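Local coordinates for protein cystathionine gamma-lyase (Saccharomyces cerevisiae, PDB 1N8P) that binds pyridoxal-5'-phosphate and belongs to the Cys/Met metabolism family of PLP-dependent enzymes, with four chains in its assembly, at residues A[152-157]-A[297-302]; A[326-331]-A[378-383]. One frame throughout, in Å; residues are numbered along the deposited sequence.

Contact 1: A[152-157]-A[297-302]; sequences LKVTDI and KQHRDA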
loop_
_atom_site.group_PDB
_atom_site.type_symbol
_atom_site.label_atom_id
_atom_site.label_comp_id
_atom_site.label_asym_id
_atom_site.label_seq_id
_atom_site.Cartn_x
_atom_site.Cartn_y
_atom_site.Cartn_z
ATOM N N LEU A 152 -16.598 16.954 28.031
ATOM C CA LEU A 152 -15.555 17.887 27.671
ATOM C C LEU A 152 -15.039 18.728 28.829
ATOM O O LEU A 152 -14.812 19.922 28.675
ATOM C CB LEU A 152 -16.047 18.774 26.528
ATOM C CG LEU A 152 -16.439 17.988 25.268
ATOM C CD1 LEU A 152 -16.694 18.924 24.107
ATOM C CD2 LEU A 152 -15.330 17.041 24.916
ATOM N N LYS A 153 -14.820 18.068 29.967
ATOM C CA LYS A 153 -14.326 18.674 31.210
ATOM C C LYS A 153 -12.798 18.785 31.238
ATOM O O LYS A 153 -12.107 17.797 31.132
ATOM C CB LYS A 153 -14.798 17.829 32.404
ATOM C CG LYS A 153 -14.351 18.340 33.766
ATOM C CD LYS A 153 -14.691 17.378 34.889
ATOM C CE LYS A 153 -16.193 17.145 34.976
ATOM N NZ LYS A 153 -16.732 16.384 33.801
ATOM N N VAL A 154 -12.272 19.984 31.400
ATOM C CA VAL A 154 -10.832 20.162 31.423
ATOM C C VAL A 154 -10.265 19.928 32.812
ATOM O O VAL A 154 -10.895 20.285 33.787
ATOM C CB VAL A 154 -10.477 21.577 30.986
ATOM C CG1 VAL A 154 -9.000 21.815 31.119
ATOM C CG2 VAL A 154 -10.912 21.779 29.551
ATOM N N THR A 155 -9.078 19.339 32.897
ATOM C CA THR A 155 -8.411 19.058 34.158
ATOM C C THR A 155 -7.035 19.734 34.195
ATOM O O THR A 155 -6.317 19.805 33.180
ATOM C CB THR A 155 -8.206 17.528 34.397
ATOM O OG1 THR A 155 -9.471 16.874 34.550
ATOM C CG2 THR A 155 -7.396 17.287 35.652
ATOM N N ASP A 156 -6.672 20.247 35.374
ATOM C CA ASP A 156 -5.382 20.917 35.548
ATOM C C ASP A 156 -4.244 19.914 35.809
ATOM O O ASP A 156 -4.017 19.446 36.934
ATOM C CB ASP A 156 -5.452 21.935 36.690
ATOM C CG ASP A 156 -4.325 22.960 36.630
ATOM O OD1 ASP A 156 -3.148 22.569 36.481
ATOM O OD2 ASP A 156 -4.621 24.162 36.737
ATOM N N ILE A 157 -3.531 19.593 34.743
ATOM C CA ILE A 157 -2.419 18.659 34.826
ATOM C C ILE A 157 -1.408 19.020 35.927
ATOM O O ILE A 157 -0.809 18.136 36.534
ATOM C CB ILE A 157 -1.715 18.570 33.456
ATOM C CG1 ILE A 157 -2.739 18.124 32.419
ATOM C CG2 ILE A 157 -0.560 17.583 33.505
ATOM C CD1 ILE A 157 -2.251 18.139 31.000
ATOM N N LYS A 297 -4.462 28.042 30.098
ATOM C CA LYS A 297 -3.104 27.729 30.536
ATOM C C LYS A 297 -2.546 26.447 29.923
ATOM O O LYS A 297 -1.327 26.240 29.907
ATOM C CB LYS A 297 -3.024 27.637 32.071
ATOM C CG LYS A 297 -4.160 26.884 32.741
ATOM C CD LYS A 297 -3.824 26.422 34.171
ATOM C CE LYS A 297 -3.445 27.552 35.106
ATOM N NZ LYS A 297 -3.273 27.063 36.526
ATOM N N GLN A 298 -3.421 25.589 29.404
ATOM C CA GLN A 298 -2.962 24.337 28.800
ATOM C C GLN A 298 -3.139 24.253 27.276
ATOM O O GLN A 298 -2.355 23.585 26.591
ATOM C CB GLN A 298 -3.651 23.155 29.485
ATOM C CG GLN A 298 -2.871 22.646 30.669
ATOM C CD GLN A 298 -3.625 21.644 31.513
ATOM O OE1 GLN A 298 -3.048 21.051 32.422
ATOM N NE2 GLN A 298 -4.913 21.453 31.232
ATOM N N HIS A 299 -4.152 24.949 26.762
ATOM C CA HIS A 299 -4.483 24.975 25.352
ATOM C C HIS A 299 -3.827 26.098 24.562
ATOM O O HIS A 299 -3.946 27.252 24.929
ATOM C CB HIS A 299 -5.990 25.161 25.165
ATOM C CG HIS A 299 -6.820 24.046 25.700
ATOM N ND1 HIS A 299 -8.021 23.676 25.127
ATOM C CD2 HIS A 299 -6.620 23.201 26.734
ATOM C CE1 HIS A 299 -8.520 22.644 25.783
ATOM N NE2 HIS A 299 -7.690 22.336 26.763
ATOM N N ARG A 300 -3.197 25.770 23.440
ATOM C CA ARG A 300 -2.602 26.789 22.583
ATOM C C ARG A 300 -3.668 27.795 22.110
ATOM O O ARG A 300 -4.757 27.418 21.667
ATOM C CB ARG A 300 -1.974 26.160 21.349
ATOM C CG ARG A 300 -1.457 27.189 20.356
ATOM C CD ARG A 300 -1.000 26.489 19.085
ATOM N NE ARG A 300 -0.046 25.430 19.393
ATOM C CZ ARG A 300 1.263 25.585 19.326
ATOM N NH1 ARG A 300 1.748 26.757 18.952
ATOM N NH2 ARG A 300 2.075 24.581 19.639
ATOM N N ASP A 301 -3.334 29.079 22.207
ATOM C CA ASP A 301 -4.217 30.154 21.785
ATOM C C ASP A 301 -5.628 30.048 22.324
ATOM O O ASP A 301 -6.517 30.804 21.933
ATOM C CB ASP A 301 -4.238 30.217 20.271
ATOM C CG ASP A 301 -2.904 30.605 19.708
ATOM O OD1 ASP A 301 -2.396 31.660 20.114
ATOM O OD2 ASP A 301 -2.356 29.864 18.870
ATOM N N ALA A 302 -5.804 29.123 23.253
ATOM C CA ALA A 302 -7.093 28.861 23.891
ATOM C C ALA A 302 -8.073 28.170 22.927
ATOM O O ALA A 302 -9.294 28.377 23.015
ATOM C CB ALA A 302 -7.682 30.154 24.426
#
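Gln298 reaches across to the backbone around Asp156 and uses both ends of its amide there. Gln298 NE2 donates to Thr155 O at 2.9 Å, nearly straight (N-H...O 166°), with the acceptor close to the amide plane. On the other side of the same group, Ile157 N lies 2.8 Å from Gln298 OE1, in the carbonyl plane and on a lone pair. Two bonds of opposite sense therefore fix the rotation of the amide, and the chain, extended beyond CG (chi2 170°), carries CD out to meet them. A salt bridge runs beside this pair. Lys297 NZ stands 3.2 Å from Asp156 OD2 on the syn lone pair, the two side chains crossing at about a right angle. Asp156 divides its carboxylate: while OD2 takes the lysine, OD1 accepts from Lys159 N and, more weakly, from Gln158 N. The apolar flank belongs to Val154, whose CG1 comes within 4.1 Å of Gln298 NE2. Val154 CG2 approaches the His299 ring obliquely, 4.3 Å from His299 NE2. Farther out, just at the end of helix 292-298, His299 ND1 is bonded to Leu303 O and Gln298 O to Ser187 OG; Val154 also packs on Val294 and Val295 of that helix. The whole is a worked example of helix N-capping: Asp156 is the N-cap of helix 157-167, Gln298 OE1 accepts from that helix's first NH, Ile157 N, and the helix connects the parallel, adjacent strands 139-144 and 174-178 in a beta-alpha-beta unit of the PLP-binding sheet.

Contact 2: A[326-331]-A[378-383]; sequences TRLFTL and DDLLED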
loop_
_atom_site.group_PDB
_atom_site.type_symbol
_atom_site.label_atom_id
_atom_site.label_comp_id
_atom_site.label_asym_id
_atom_site.label_seq_id
_atom_site.Cartn_x
_atom_site.Cartn_y
_atom_site.Cartn_z
ATOM N N THR A 326 -28.689 15.429 9.590
ATOM C CA THR A 326 -27.461 16.089 9.113
ATOM C C THR A 326 -26.958 15.566 7.778
ATOM O O THR A 326 -26.874 14.359 7.552
ATOM C CB THR A 326 -26.301 15.915 10.077
ATOM O OG1 THR A 326 -26.203 14.528 10.416
ATOM C CG2 THR A 326 -26.481 16.768 11.321
ATOM N N ARG A 327 -26.578 16.493 6.910
ATOM C CA ARG A 327 -26.102 16.142 5.593
ATOM C C ARG A 327 -24.587 16.045 5.548
ATOM O O ARG A 327 -24.026 15.061 5.044
ATOM C CB ARG A 327 -26.572 17.183 4.592
ATOM C CG ARG A 327 -26.054 16.953 3.204
ATOM C CD ARG A 327 -26.616 17.961 2.257
ATOM N NE ARG A 327 -26.104 19.303 2.485
ATOM C CZ ARG A 327 -25.005 19.767 1.908
ATOM N NH1 ARG A 327 -24.332 18.982 1.095
ATOM N NH2 ARG A 327 -24.608 21.016 2.093
ATOM N N LEU A 328 -23.937 17.070 6.087
ATOM C CA LEU A 328 -22.485 17.140 6.099
ATOM C C LEU A 328 -21.814 16.342 7.222
ATOM O O LEU A 328 -20.765 15.742 6.998
ATOM C CB LEU A 328 -22.056 18.610 6.138
ATOM C CG LEU A 328 -22.470 19.422 4.906
ATOM C CD1 LEU A 328 -21.841 20.799 4.956
ATOM C CD2 LEU A 328 -22.035 18.673 3.645
ATOM N N PHE A 329 -22.385 16.336 8.426
ATOM C CA PHE A 329 -21.791 15.547 9.512
ATOM C C PHE A 329 -22.212 14.122 9.272
ATOM O O PHE A 329 -23.279 13.878 8.749
ATOM C CB PHE A 329 -22.272 16.020 10.889
ATOM C CG PHE A 329 -21.696 17.335 11.296
ATOM C CD1 PHE A 329 -22.077 18.490 10.659
ATOM C CD2 PHE A 329 -20.729 17.405 12.281
ATOM C CE1 PHE A 329 -21.506 19.706 10.996
ATOM C CE2 PHE A 329 -20.151 18.616 12.621
ATOM C CZ PHE A 329 -20.546 19.768 11.971
ATOM N N THR A 330 -21.391 13.168 9.656
ATOM C CA THR A 330 -21.749 11.789 9.399
ATOM C C THR A 330 -21.895 10.964 10.650
ATOM O O THR A 330 -20.981 10.870 11.462
ATOM C CB THR A 330 -20.729 11.162 8.427
ATOM O OG1 THR A 330 -20.903 11.772 7.140
ATOM C CG2 THR A 330 -20.903 9.685 8.311
ATOM N N LEU A 331 -23.071 10.366 10.798
ATOM C CA LEU A 331 -23.372 9.544 11.956
ATOM C C LEU A 331 -22.503 8.299 11.945
ATOM O O LEU A 331 -22.595 7.470 11.042
ATOM C CB LEU A 331 -24.849 9.163 11.945
ATOM C CG LEU A 331 -25.391 8.435 13.164
ATOM C CD1 LEU A 331 -25.315 9.332 14.377
ATOM C CD2 LEU A 331 -26.820 8.037 12.886
ATOM N N ASP A 378 -19.054 27.793 7.224
ATOM C CA ASP A 378 -20.447 28.176 7.039
ATOM C C ASP A 378 -21.304 27.005 6.563
ATOM O O ASP A 378 -22.433 26.820 7.032
ATOM C CB ASP A 378 -20.552 29.348 6.071
ATOM C CG ASP A 378 -20.036 30.651 6.674
ATOM O OD1 ASP A 378 -20.428 31.000 7.818
ATOM O OD2 ASP A 378 -19.238 31.337 5.999
ATOM N N ASP A 379 -20.772 26.203 5.646
ATOM C CA ASP A 379 -21.507 25.044 5.158
ATOM C C ASP A 379 -21.879 24.126 6.338
ATOM O O ASP A 379 -22.937 23.488 6.352
ATOM C CB ASP A 379 -20.637 24.258 4.188
ATOM C CG ASP A 379 -20.294 25.025 2.957
ATOM O OD1 ASP A 379 -20.499 26.240 2.917
ATOM O OD2 ASP A 379 -19.795 24.397 2.023
ATOM N N LEU A 380 -20.985 24.046 7.319
ATOM C CA LEU A 380 -21.192 23.203 8.482
ATOM C C LEU A 380 -22.091 23.899 9.487
ATOM O O LEU A 380 -22.977 23.283 10.075
ATOM C CB LEU A 380 -19.858 22.869 9.112
ATOM C CG LEU A 380 -18.908 21.969 8.329
ATOM C CD1 LEU A 380 -17.510 22.055 8.958
ATOM C CD2 LEU A 380 -19.430 20.538 8.319
ATOM N N LEU A 381 -21.867 25.192 9.678
ATOM C CA LEU A 381 -22.691 25.954 10.591
ATOM C C LEU A 381 -24.102 25.878 10.022
ATOM O O LEU A 381 -25.026 25.445 10.695
ATOM C CB LEU A 381 -22.225 27.416 10.663
ATOM C CG LEU A 381 -22.763 28.213 11.858
ATOM C CD1 LEU A 381 -22.487 27.470 13.162
ATOM C CD2 LEU A 381 -22.115 29.561 11.892
ATOM N N GLU A 382 -24.262 26.271 8.763
ATOM C CA GLU A 382 -25.576 26.250 8.137
ATOM C C GLU A 382 -26.196 24.861 8.137
ATOM O O GLU A 382 -27.404 24.702 8.018
ATOM C CB GLU A 382 -25.492 26.772 6.709
ATOM C CG GLU A 382 -26.792 27.435 6.223
ATOM C CD GLU A 382 -27.174 28.714 6.993
ATOM O OE1 GLU A 382 -28.260 29.270 6.714
ATOM O OE2 GLU A 382 -26.392 29.170 7.865
ATOM N N ASP A 383 -25.372 23.841 8.286
ATOM C CA ASP A 383 -25.894 22.492 8.302
ATOM C C ASP A 383 -26.379 22.052 9.704
ATOM O O ASP A 383 -27.250 21.187 9.819
ATOM C CB ASP A 383 -24.840 21.528 7.772
ATOM C CG ASP A 383 -25.346 20.112 7.711
ATOM O OD1 ASP A 383 -26.420 19.906 7.112
ATOM O OD2 ASP A 383 -24.683 19.205 8.255
#
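Asp383 presents its carboxylate to the backbone of the turn at Arg327 and Leu328, and the compact half of the contact gathers round it. Leu328 N donates to OD2 of Asp383 at 3.1 Å, coming from above the carboxylate plane, 54° out of it; Arg327 N makes a weak bond to OD1. With CG of Asp383 anti to its backbone N (chi1 -178°), the carboxylate projects from the helix toward those two NH groups. Asp383 OD2 also sits at the edge of the Phe329 ring, 3.6 Å from Phe329 CD1, with ring and carboxylate planes only 15° apart, so the carboxylate probably gains a little from the weakly positive ring hydrogens. Next to it the packing is apolar: Leu380 CD2 meets Phe329 CE1 at 3.5 Å and Leu328 CB at 3.9 Å. In fold terms, the turn joining helix 316-325 to strand 330-331, an outermost strand of the five-stranded sheet within the chain, is covered by the C-terminal helix 377-392; the strand itself pairs through Thr330 with Ser340 and Leu342. Toward the partly exposed side, Leu328 CD1 still lies 3.7 Å from Asp379 CB, but the charged groups there do not meet: Arg327 NH2 is 5.9 Å from Asp379 OD2. Each turns instead to a neighbouring subunit, where Arg327 forms a salt bridge with Asp6 of that subunit and Asp379 OD2 is hydrogen-bonded to its Thr10 OG1 and Lys7 N.

In the fold
The two contacts show how one chain can divide its long-range joints between interior and periphery. Contact 1 is buried, its centre 14 Å from the centre of the chain, and is untouched by other subunits; contact 2 lies 24 Å out, and its segments are touched by two neighbouring copies. They follow one another along the chain, with centres 27 Å apart and nearest atoms about 12 Å apart, and the two do not touch. The side chain of Thr155 in contact 1 is about 13 Å from a bound pyridoxal-5'-phosphate, so the contact does not line the pocket; helix 157-167, which begins there, leads into strand 174-178, whose last residue, Asp178, does.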